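Local coordinates for Lmo0305 protein (Listeria monocytogenes, PDB 3PJ0) that belongs to the aminotransferase-like superfamily of pyridoxal phosphate proteins and carries that cofactor covalently bound, its precise function being unassigned, at residues Y15-N20 with T314-S319; E40-G45 with I240-Y245; T115-G120 with L134-S139. One frame throughout, in Å; residues are numbered along the deposited sequence.

Contact 1 (Y15-N20 with T314-S319)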
loop_
_atom_site.group_PDB
_atom_site.type_symbol
_atom_site.label_atom_id
_atom_site.label_comp_id
_atom_site.label_asym_id
_atom_site.label_seq_id
_atom_site.Cartn_x
_atom_site.Cartn_y
_atom_site.Cartn_z
ATOM N N TYR A 15 17.808 2.493 -26.591
ATOM C CA TYR A 15 16.861 1.428 -26.848
ATOM C C TYR A 15 17.043 0.237 -25.889
ATOM O O TYR A 15 18.131 0.009 -25.358
ATOM C CB TYR A 15 17.000 0.966 -28.294
ATOM C CG TYR A 15 16.964 2.109 -29.311
ATOM C CD1 TYR A 15 15.804 2.822 -29.548
ATOM C CD2 TYR A 15 18.085 2.434 -30.054
ATOM C CE1 TYR A 15 15.772 3.863 -30.489
ATOM C CE2 TYR A 15 18.062 3.461 -30.996
ATOM C CZ TYR A 15 16.899 4.169 -31.200
ATOM O OH TYR A 15 16.874 5.182 -32.136
ATOM N N LYS A 16 15.970 -0.528 -25.698
ATOM C CA LYS A 16 15.987 -1.685 -24.801
ATOM C C LYS A 16 15.243 -2.883 -25.421
ATOM O O LYS A 16 14.177 -2.711 -26.013
ATOM C CB LYS A 16 15.294 -1.344 -23.490
ATOM C CG LYS A 16 15.876 -0.230 -22.646
ATOM C CD LYS A 16 17.240 -0.614 -22.071
ATOM C CE LYS A 16 17.742 0.421 -21.068
ATOM N NZ LYS A 16 17.992 1.764 -21.680
ATOM N N LEU A 17 15.802 -4.089 -25.295
ATOM C CA LEU A 17 15.081 -5.270 -25.735
ATOM C C LEU A 17 13.882 -5.471 -24.788
ATOM O O LEU A 17 12.773 -5.740 -25.221
ATOM C CB LEU A 17 15.961 -6.518 -25.679
ATOM C CG LEU A 17 17.187 -6.680 -26.598
ATOM C CD1 LEU A 17 17.825 -7.976 -26.200
ATOM C CD2 LEU A 17 16.837 -6.697 -28.091
ATOM N N GLY A 18 14.108 -5.310 -23.486
ATOM C CA GLY A 18 13.058 -5.546 -22.506
ATOM C C GLY A 18 12.331 -4.333 -21.979
ATOM O O GLY A 18 12.798 -3.191 -22.123
ATOM N N GLY A 19 11.180 -4.593 -21.366
ATOM C CA GLY A 19 10.405 -3.559 -20.689
ATOM C C GLY A 19 9.551 -2.611 -21.499
ATOM O O GLY A 19 9.387 -2.766 -22.719
ATOM N N ASN A 20 9.018 -1.609 -20.787
ATOM C CA ASN A 20 8.129 -0.593 -21.356
ATOM C C ASN A 20 8.686 0.801 -21.204
ATOM O O ASN A 20 7.928 1.757 -21.035
ATOM C CB ASN A 20 6.758 -0.659 -20.646
ATOM C CG ASN A 20 5.984 -1.883 -21.003
ATOM O OD1 ASN A 20 5.652 -2.089 -22.167
ATOM N ND2 ASN A 20 5.673 -2.713 -20.008
ATOM N N THR A 314 25.948 -0.306 -30.413
ATOM C CA THR A 314 24.607 -0.319 -31.047
ATOM C C THR A 314 23.502 0.537 -30.412
ATOM O O THR A 314 22.495 0.817 -31.069
ATOM C CB THR A 314 24.057 -1.759 -31.107
ATOM O OG1 THR A 314 23.686 -2.209 -29.785
ATOM C CG2 THR A 314 25.094 -2.697 -31.713
ATOM N N GLY A 315 23.658 0.919 -29.148
ATOM C CA GLY A 315 22.632 1.695 -28.440
ATOM C C GLY A 315 21.455 0.850 -27.976
ATOM O O GLY A 315 20.451 1.394 -27.542
ATOM N N VAL A 316 21.575 -0.480 -28.062
ATOM C CA VAL A 316 20.521 -1.389 -27.654
ATOM C C VAL A 316 20.878 -2.099 -26.347
ATOM O O VAL A 316 21.769 -2.926 -26.331
ATOM C CB VAL A 316 20.253 -2.514 -28.704
ATOM C CG1 VAL A 316 19.157 -3.439 -28.205
ATOM C CG2 VAL A 316 19.899 -1.944 -30.089
ATOM N N GLY A 317 20.157 -1.784 -25.276
ATOM C CA GLY A 317 20.306 -2.459 -23.979
ATOM C C GLY A 317 19.865 -3.922 -24.003
ATOM O O GLY A 317 18.693 -4.221 -24.267
ATOM N N ILE A 318 20.803 -4.831 -23.731
ATOM C CA ILE A 318 20.520 -6.266 -23.682
ATOM C C ILE A 318 20.156 -6.654 -22.253
ATOM O O ILE A 318 19.058 -7.158 -21.987
ATOM C CB ILE A 318 21.742 -7.085 -24.118
ATOM C CG1 ILE A 318 22.113 -6.742 -25.557
ATOM C CG2 ILE A 318 21.447 -8.582 -23.966
ATOM C CD1 ILE A 318 21.046 -7.041 -26.528
ATOM N N SER A 319 21.070 -6.389 -21.326
ATOM C CA SER A 319 20.814 -6.679 -19.909
ATOM C C SER A 319 21.704 -5.812 -19.029
ATOM O O SER A 319 22.871 -5.573 -19.359
ATOM C CB SER A 319 21.063 -8.143 -19.549
ATOM O OG SER A 319 20.625 -8.383 -18.207
HETATM O O HOH W 1 16.643 -4.875 -22.120
#
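Two very short parallel strands, Y15-K16 and V316-G317, show how little backbone is needed to join distant parts of a chain. Three nearly straight hydrogen bonds form the ladder. Y15 N lies 3.0 Å from G315 O, almost on the carbonyl axis, and L17 N approaches G317 O at 3.1 Å in the same end-on way. Between them G317 N gives the shortest bond, 2.7 Å to Y15 O, but from above the carbonyl plane. G317 O is gripped twice, since a water that accepts from G18 N also donates to it.

Y15 CG stands anti to the carbonyl carbon (chi1 -50°), with Y15 CD2 3.6 Å from G315 O, and the ring packs on I343 and P344. The L17 side chain crosses that of V316 at about a right angle, L17 CD2 lying 4.0 Å from V316 CG1. It runs alongside I318, where L17 CD1 comes within 3.4 Å of I318 CD1 in one of two I318 conformers. On the face opposite Y15 and V316 the K16 chain, bent at chi2 and chi4, passes G317, K16 CD 4.1 Å from G317 CA, and carries NZ to T13 OG1.

Behind this layer, T314 OG1 accepts from V316 N in an ST turn, at 3.2 Å. Helix 345-358 backs V316 and I318 through V351, helix 260-275 meets L17, and strand 329-335 packs F332 on I318.

Contact 2 (E40-G45 with I240-Y245)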
loop_
_atom_site.group_PDB
_atom_site.type_symbol
_atom_site.label_atom_id
_atom_site.label_comp_id
_atom_site.label_asym_id
_atom_site.label_seq_id
_atom_site.Cartn_x
_atom_site.Cartn_y
_atom_site.Cartn_z
ATOM N N GLU A 40 -14.011 12.106 -7.787
ATOM C CA GLU A 40 -13.845 11.872 -6.378
ATOM C C GLU A 40 -12.976 10.656 -6.100
ATOM O O GLU A 40 -13.074 9.633 -6.746
ATOM C CB GLU A 40 -15.193 11.721 -5.667
ATOM C CG GLU A 40 -15.998 13.023 -5.541
ATOM C CD GLU A 40 -15.501 13.954 -4.440
ATOM O OE1 GLU A 40 -14.987 13.478 -3.399
ATOM O OE2 GLU A 40 -15.650 15.185 -4.594
ATOM N N SER A 41 -12.150 10.799 -5.078
ATOM C CA SER A 41 -11.351 9.723 -4.603
ATOM C C SER A 41 -12.228 8.625 -4.007
ATOM O O SER A 41 -13.313 8.885 -3.448
ATOM C CB SER A 41 -10.412 10.210 -3.481
ATOM O OG SER A 41 -9.688 9.106 -2.921
ATOM N N ASP A 42 -11.721 7.407 -4.137
ATOM C CA ASP A 42 -12.247 6.275 -3.387
ATOM C C ASP A 42 -11.984 6.616 -1.897
ATOM O O ASP A 42 -11.095 7.439 -1.586
ATOM C CB ASP A 42 -11.569 4.957 -3.795
ATOM C CG ASP A 42 -10.016 4.997 -3.678
ATOM O OD1 ASP A 42 -9.397 5.896 -4.283
ATOM O OD2 ASP A 42 -9.407 4.087 -3.050
ATOM N N ILE A 43 -12.754 6.002 -0.993
ATOM C CA ILE A 43 -12.647 6.215 0.442
ATOM C C ILE A 43 -12.660 4.841 1.168
ATOM O O ILE A 43 -13.698 4.156 1.208
ATOM C CB ILE A 43 -13.815 7.072 0.939
ATOM C CG1 ILE A 43 -13.847 8.423 0.195
ATOM C CG2 ILE A 43 -13.769 7.235 2.496
ATOM C CD1 ILE A 43 -12.581 9.252 0.357
ATOM N N TYR A 44 -11.499 4.436 1.680
ATOM C CA TYR A 44 -11.337 3.163 2.405
ATOM C C TYR A 44 -12.065 1.997 1.749
ATOM O O TYR A 44 -12.923 1.359 2.364
ATOM C CB TYR A 44 -11.782 3.294 3.875
ATOM C CG TYR A 44 -11.004 4.321 4.651
ATOM C CD1 TYR A 44 -9.628 4.155 4.878
ATOM C CD2 TYR A 44 -11.636 5.482 5.166
ATOM C CE1 TYR A 44 -8.923 5.114 5.603
ATOM C CE2 TYR A 44 -10.920 6.446 5.856
ATOM C CZ TYR A 44 -9.574 6.262 6.076
ATOM O OH TYR A 44 -8.880 7.200 6.810
ATOM N N GLY A 45 -11.732 1.736 0.482
ATOM C CA GLY A 45 -12.303 0.611 -0.230
ATOM C C GLY A 45 -13.647 0.787 -0.928
ATOM O O GLY A 45 -14.088 -0.123 -1.613
ATOM N N ILE A 240 -6.898 5.024 2.630
ATOM C CA ILE A 240 -8.001 5.930 2.347
ATOM C C ILE A 240 -8.217 6.080 0.834
ATOM O O ILE A 240 -9.339 5.963 0.358
ATOM C CB ILE A 240 -7.861 7.349 3.030
ATOM C CG1 ILE A 240 -9.091 8.210 2.709
ATOM C CG2 ILE A 240 -6.576 8.113 2.600
ATOM C CD1 ILE A 240 -9.257 9.409 3.625
ATOM N N SER A 241 -7.135 6.265 0.090
ATOM C CA SER A 241 -7.221 6.553 -1.345
ATOM C C SER A 241 -6.227 5.727 -2.145
ATOM O O SER A 241 -4.999 5.975 -2.057
ATOM C CB SER A 241 -6.894 8.027 -1.591
ATOM O OG SER A 241 -7.841 8.903 -1.001
ATOM N N LEU A 242 -6.748 4.774 -2.894
ATOM C CA LEU A 242 -5.922 3.946 -3.801
ATOM C C LEU A 242 -6.025 4.411 -5.263
ATOM O O LEU A 242 -5.359 3.843 -6.147
ATOM C CB LEU A 242 -6.331 2.464 -3.685
ATOM C CG LEU A 242 -5.871 1.805 -2.382
ATOM C CD1 LEU A 242 -6.598 0.466 -2.135
ATOM C CD2 LEU A 242 -4.331 1.600 -2.337
ATOM N N TYR A 243 -6.797 5.464 -5.539
ATOM C CA TYR A 243 -6.971 5.881 -6.940
ATOM C C TYR A 243 -5.675 6.130 -7.767
ATOM O O TYR A 243 -5.710 5.874 -8.972
ATOM C CB TYR A 243 -7.924 7.082 -7.091
ATOM C CG TYR A 243 -7.361 8.391 -6.631
ATOM C CD1 TYR A 243 -6.555 9.158 -7.472
ATOM C CD2 TYR A 243 -7.636 8.887 -5.355
ATOM C CE1 TYR A 243 -6.028 10.377 -7.029
ATOM C CE2 TYR A 243 -7.127 10.098 -4.932
ATOM C CZ TYR A 243 -6.329 10.834 -5.760
ATOM O OH TYR A 243 -5.814 12.036 -5.349
ATOM N N PRO A 244 -4.564 6.609 -7.149
ATOM C CA PRO A 244 -3.407 6.782 -8.032
ATOM C C PRO A 244 -2.978 5.501 -8.750
ATOM O O PRO A 244 -2.570 5.550 -9.932
ATOM C CB PRO A 244 -2.308 7.325 -7.092
ATOM C CG PRO A 244 -3.066 8.009 -5.978
ATOM C CD PRO A 244 -4.314 7.156 -5.809
ATOM N N TYR A 245 -3.081 4.378 -8.051
ATOM C CA TYR A 245 -2.746 3.074 -8.609
ATOM C C TYR A 245 -3.923 2.506 -9.400
ATOM O O TYR A 245 -3.723 1.867 -10.396
ATOM C CB TYR A 245 -2.315 2.072 -7.520
ATOM C CG TYR A 245 -1.103 2.468 -6.723
ATOM C CD1 TYR A 245 0.023 3.003 -7.335
ATOM C CD2 TYR A 245 -1.064 2.271 -5.355
ATOM C CE1 TYR A 245 1.145 3.370 -6.586
ATOM C CE2 TYR A 245 0.060 2.620 -4.600
ATOM C CZ TYR A 245 1.155 3.165 -5.226
ATOM O OH TYR A 245 2.252 3.513 -4.474
#
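The loop 40-45 runs obliquely past 240-245, the two directions lying 136° apart, and neither chain forms a strand where they meet. One backbone bond ties them: Y44 N donates to I240 O over 3.0 Å, in the carbonyl plane and on a lone pair. Y44 has left-handed helical backbone angles. Its CG, anti to the carbonyl carbon (chi1 -60°), lays the ring over I240. I240 CA sits above one ring face, a CH-pi contact 3.8 Å from the centroid, and I240 CB comes within 3.6 Å of Y44 CE1.

D42 supplies the polar counterpart. Its CG occupies the crowded position between backbone N and carbonyl carbon (chi1 55°), which brings the carboxylate to the start of helix 243-256. OD2 takes L242 N on its syn lone pair at 2.8 Å, nearly straight, whereas the bond from Y243 N to OD1, 2.9 Å, is bent and weak. S41 OG donates to D42 O at 2.6 Å and lies 2.7 Å from S241 OG, at the edge of the Y243 ring.

The contact lies at the subunit interface: Y44 OH bonds to Y207 OH, and S241 O to Y245 OH, of the second subunit. A buried carboxylate facing amide N-H groups at a helix start would probably be stabilised in its charged form.

Contact 3 (T115-G120 with L134-S139)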
loop_
_atom_site.group_PDB
_atom_site.type_symbol
_atom_site.label_atom_id
_atom_site.label_comp_id
_atom_site.label_asym_id
_atom_site.label_seq_id
_atom_site.Cartn_x
_atom_site.Cartn_y
_atom_site.Cartn_z
ATOM N N THR A 115 2.753 -23.399 6.669
ATOM C CA THR A 115 3.925 -24.242 6.356
ATOM C C THR A 115 3.832 -24.667 4.903
ATOM O O THR A 115 2.944 -25.455 4.568
ATOM C CB THR A 115 3.954 -25.539 7.228
ATOM O OG1 THR A 115 4.070 -25.222 8.631
ATOM C CG2 THR A 115 5.118 -26.451 6.818
ATOM N N PRO A 116 4.742 -24.170 4.038
ATOM C CA PRO A 116 4.642 -24.539 2.626
ATOM C C PRO A 116 5.436 -25.790 2.332
ATOM O O PRO A 116 6.592 -25.882 2.749
ATOM C CB PRO A 116 5.254 -23.331 1.906
ATOM C CG PRO A 116 5.313 -22.218 2.971
ATOM C CD PRO A 116 5.588 -22.979 4.207
ATOM N N LEU A 117 4.793 -26.742 1.682
ATOM C CA LEU A 117 5.407 -27.986 1.265
ATOM C C LEU A 117 5.802 -27.708 -0.169
ATOM O O LEU A 117 4.965 -27.249 -0.980
ATOM C CB LEU A 117 4.414 -29.150 1.388
ATOM C CG LEU A 117 3.756 -29.319 2.773
ATOM C CD1 LEU A 117 2.684 -30.428 2.778
ATOM C CD2 LEU A 117 4.788 -29.561 3.864
ATOM N N LEU A 118 7.068 -27.944 -0.492
ATOM C CA LEU A 118 7.575 -27.579 -1.815
ATOM C C LEU A 118 7.386 -28.714 -2.821
ATOM O O LEU A 118 7.673 -29.873 -2.543
ATOM C CB LEU A 118 9.028 -27.128 -1.713
ATOM C CG LEU A 118 9.292 -26.063 -0.647
ATOM C CD1 LEU A 118 10.760 -25.623 -0.659
ATOM C CD2 LEU A 118 8.380 -24.856 -0.837
ATOM N N LEU A 119 6.879 -28.374 -3.996
ATOM C CA LEU A 119 6.534 -29.377 -4.988
ATOM C C LEU A 119 7.612 -29.542 -6.040
ATOM O O LEU A 119 7.937 -28.590 -6.760
ATOM C CB LEU A 119 5.215 -28.998 -5.671
ATOM C CG LEU A 119 3.945 -28.996 -4.842
ATOM C CD1 LEU A 119 2.791 -28.251 -5.560
ATOM C CD2 LEU A 119 3.575 -30.453 -4.469
ATOM N N GLY A 120 8.106 -30.770 -6.168
ATOM C CA GLY A 120 9.115 -31.109 -7.182
ATOM C C GLY A 120 10.492 -30.568 -6.850
ATOM O O GLY A 120 10.937 -30.680 -5.716
ATOM N N LEU A 134 2.597 -35.730 -1.999
ATOM C CA LEU A 134 2.621 -34.990 -0.722
ATOM C C LEU A 134 2.419 -35.956 0.432
ATOM O O LEU A 134 1.554 -36.832 0.373
ATOM C CB LEU A 134 1.554 -33.884 -0.684
ATOM C CG LEU A 134 1.815 -32.619 -1.521
ATOM C CD1 LEU A 134 0.552 -31.802 -1.651
ATOM C CD2 LEU A 134 2.919 -31.764 -0.906
ATOM N N ARG A 135 3.237 -35.814 1.462
ATOM C CA ARG A 135 3.190 -36.706 2.636
ATOM C C ARG A 135 2.187 -36.326 3.725
ATOM O O ARG A 135 2.050 -37.041 4.733
ATOM C CB ARG A 135 4.588 -36.885 3.210
ATOM C CG ARG A 135 5.338 -38.037 2.561
ATOM C CD ARG A 135 6.848 -37.980 2.740
ATOM N NE ARG A 135 7.509 -37.162 1.708
ATOM C CZ ARG A 135 7.744 -35.857 1.788
ATOM N NH1 ARG A 135 7.364 -35.156 2.855
ATOM N NH2 ARG A 135 8.354 -35.235 0.783
ATOM N N GLU A 136 1.507 -35.201 3.527
ATOM C CA GLU A 136 0.422 -34.792 4.392
ATOM C C GLU A 136 -0.545 -33.943 3.585
ATOM O O GLU A 136 -0.168 -33.367 2.548
ATOM C CB GLU A 136 0.918 -34.018 5.624
ATOM C CG GLU A 136 1.758 -32.820 5.292
ATOM C CD GLU A 136 2.335 -32.177 6.529
ATOM O OE1 GLU A 136 1.547 -31.844 7.432
ATOM O OE2 GLU A 136 3.575 -32.028 6.594
ATOM N N PRO A 137 -1.790 -33.847 4.062
ATOM C CA PRO A 137 -2.785 -33.067 3.344
ATOM C C PRO A 137 -2.496 -31.568 3.403
ATOM O O PRO A 137 -1.812 -31.095 4.327
ATOM C CB PRO A 137 -4.096 -33.385 4.075
ATOM C CG PRO A 137 -3.792 -34.562 4.956
ATOM C CD PRO A 137 -2.350 -34.498 5.255
ATOM N N VAL A 138 -3.016 -30.854 2.413
ATOM C CA VAL A 138 -2.861 -29.399 2.334
ATOM C C VAL A 138 -4.199 -28.706 2.123
ATOM O O VAL A 138 -5.127 -29.309 1.581
ATOM C CB VAL A 138 -1.892 -28.996 1.196
ATOM C CG1 VAL A 138 -0.472 -29.484 1.543
ATOM C CG2 VAL A 138 -2.367 -29.536 -0.182
ATOM N N SER A 139 -4.325 -27.457 2.590
ATOM C CA SER A 139 -5.545 -26.683 2.364
ATOM C C SER A 139 -5.606 -26.171 0.934
ATOM O O SER A 139 -6.689 -26.085 0.345
ATOM C CB SER A 139 -5.659 -25.491 3.317
ATOM O OG SER A 139 -4.495 -24.681 3.285
#
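Strand 115-118 meets the loop 134-139 through apolar side chains, with L117 and with L119 just beyond the strand. Its backbone is hydrogen-bonded to the neighbouring strand 91-94 and to R90 just before it: T115 pairs with R90 and V92, L117 with V92 and Y94, L119 with Y94. L117, the first residue to touch 134-139, carries most of the contact. Its CA lies 7.8 Å from L134 CA, so the two main chains stay apart and side chains bridge the gap. CG stands anti to the carbonyl carbon (chi1 -54°), and the extended chain thrusts its tip into the loop. L117 CD1 touches two partners, meeting V138 CG1 at 3.5 Å and the aliphatic E136 CG at 3.6 Å. E136 crosses L117 at about a right angle, and E136 OE2 reaches to 3.9 Å from L117 CD2, while OE1 makes a long, weak ion pair with R91. L117 CB rests 3.8 Å from L134 CD2.

L118 turns away from the loop and packs on Y94, P96 and E101 instead. L119 then returns to the contact, crossing L134 at about a right angle so that its methyl lies across the L134 end, L119 CD2 to L134 CD2 3.9 Å. The L134 methyl CD2 is therefore shared by L117 and L119.

The chain passes from strand 115-118 through helix 128-132 to the parallel strand 140-144, with strand 91-94 lying between them: a beta-alpha-beta crossover at the edge of the seven-stranded mixed sheet, ordered 3-2-4-5-6-7-1 as in the large domain of fold-type I pyridoxal phosphate proteins.

Read from the N terminus, the three contacts form a simple nested set. The chain opens contact 1 at 15-20, then contact 2 at 40-45, and next enters the seven-stranded sheet, where contact 3 opens and closes within a short excursion, 115-120 to 134-139, at the sheet edge. Contact 2 closes at 240-245, once the sheet is complete, joining the loop before helix 48-61 to the start of helix 243-256 beside the second subunit. Contact 1 closes last, at 314-319, tying the N-terminal segment to the C-terminal helices and four-stranded sheet. None cross or touch; contacts 1 and 3 lie on opposite sides of the chain's centre, their own centres about 40 Å apart.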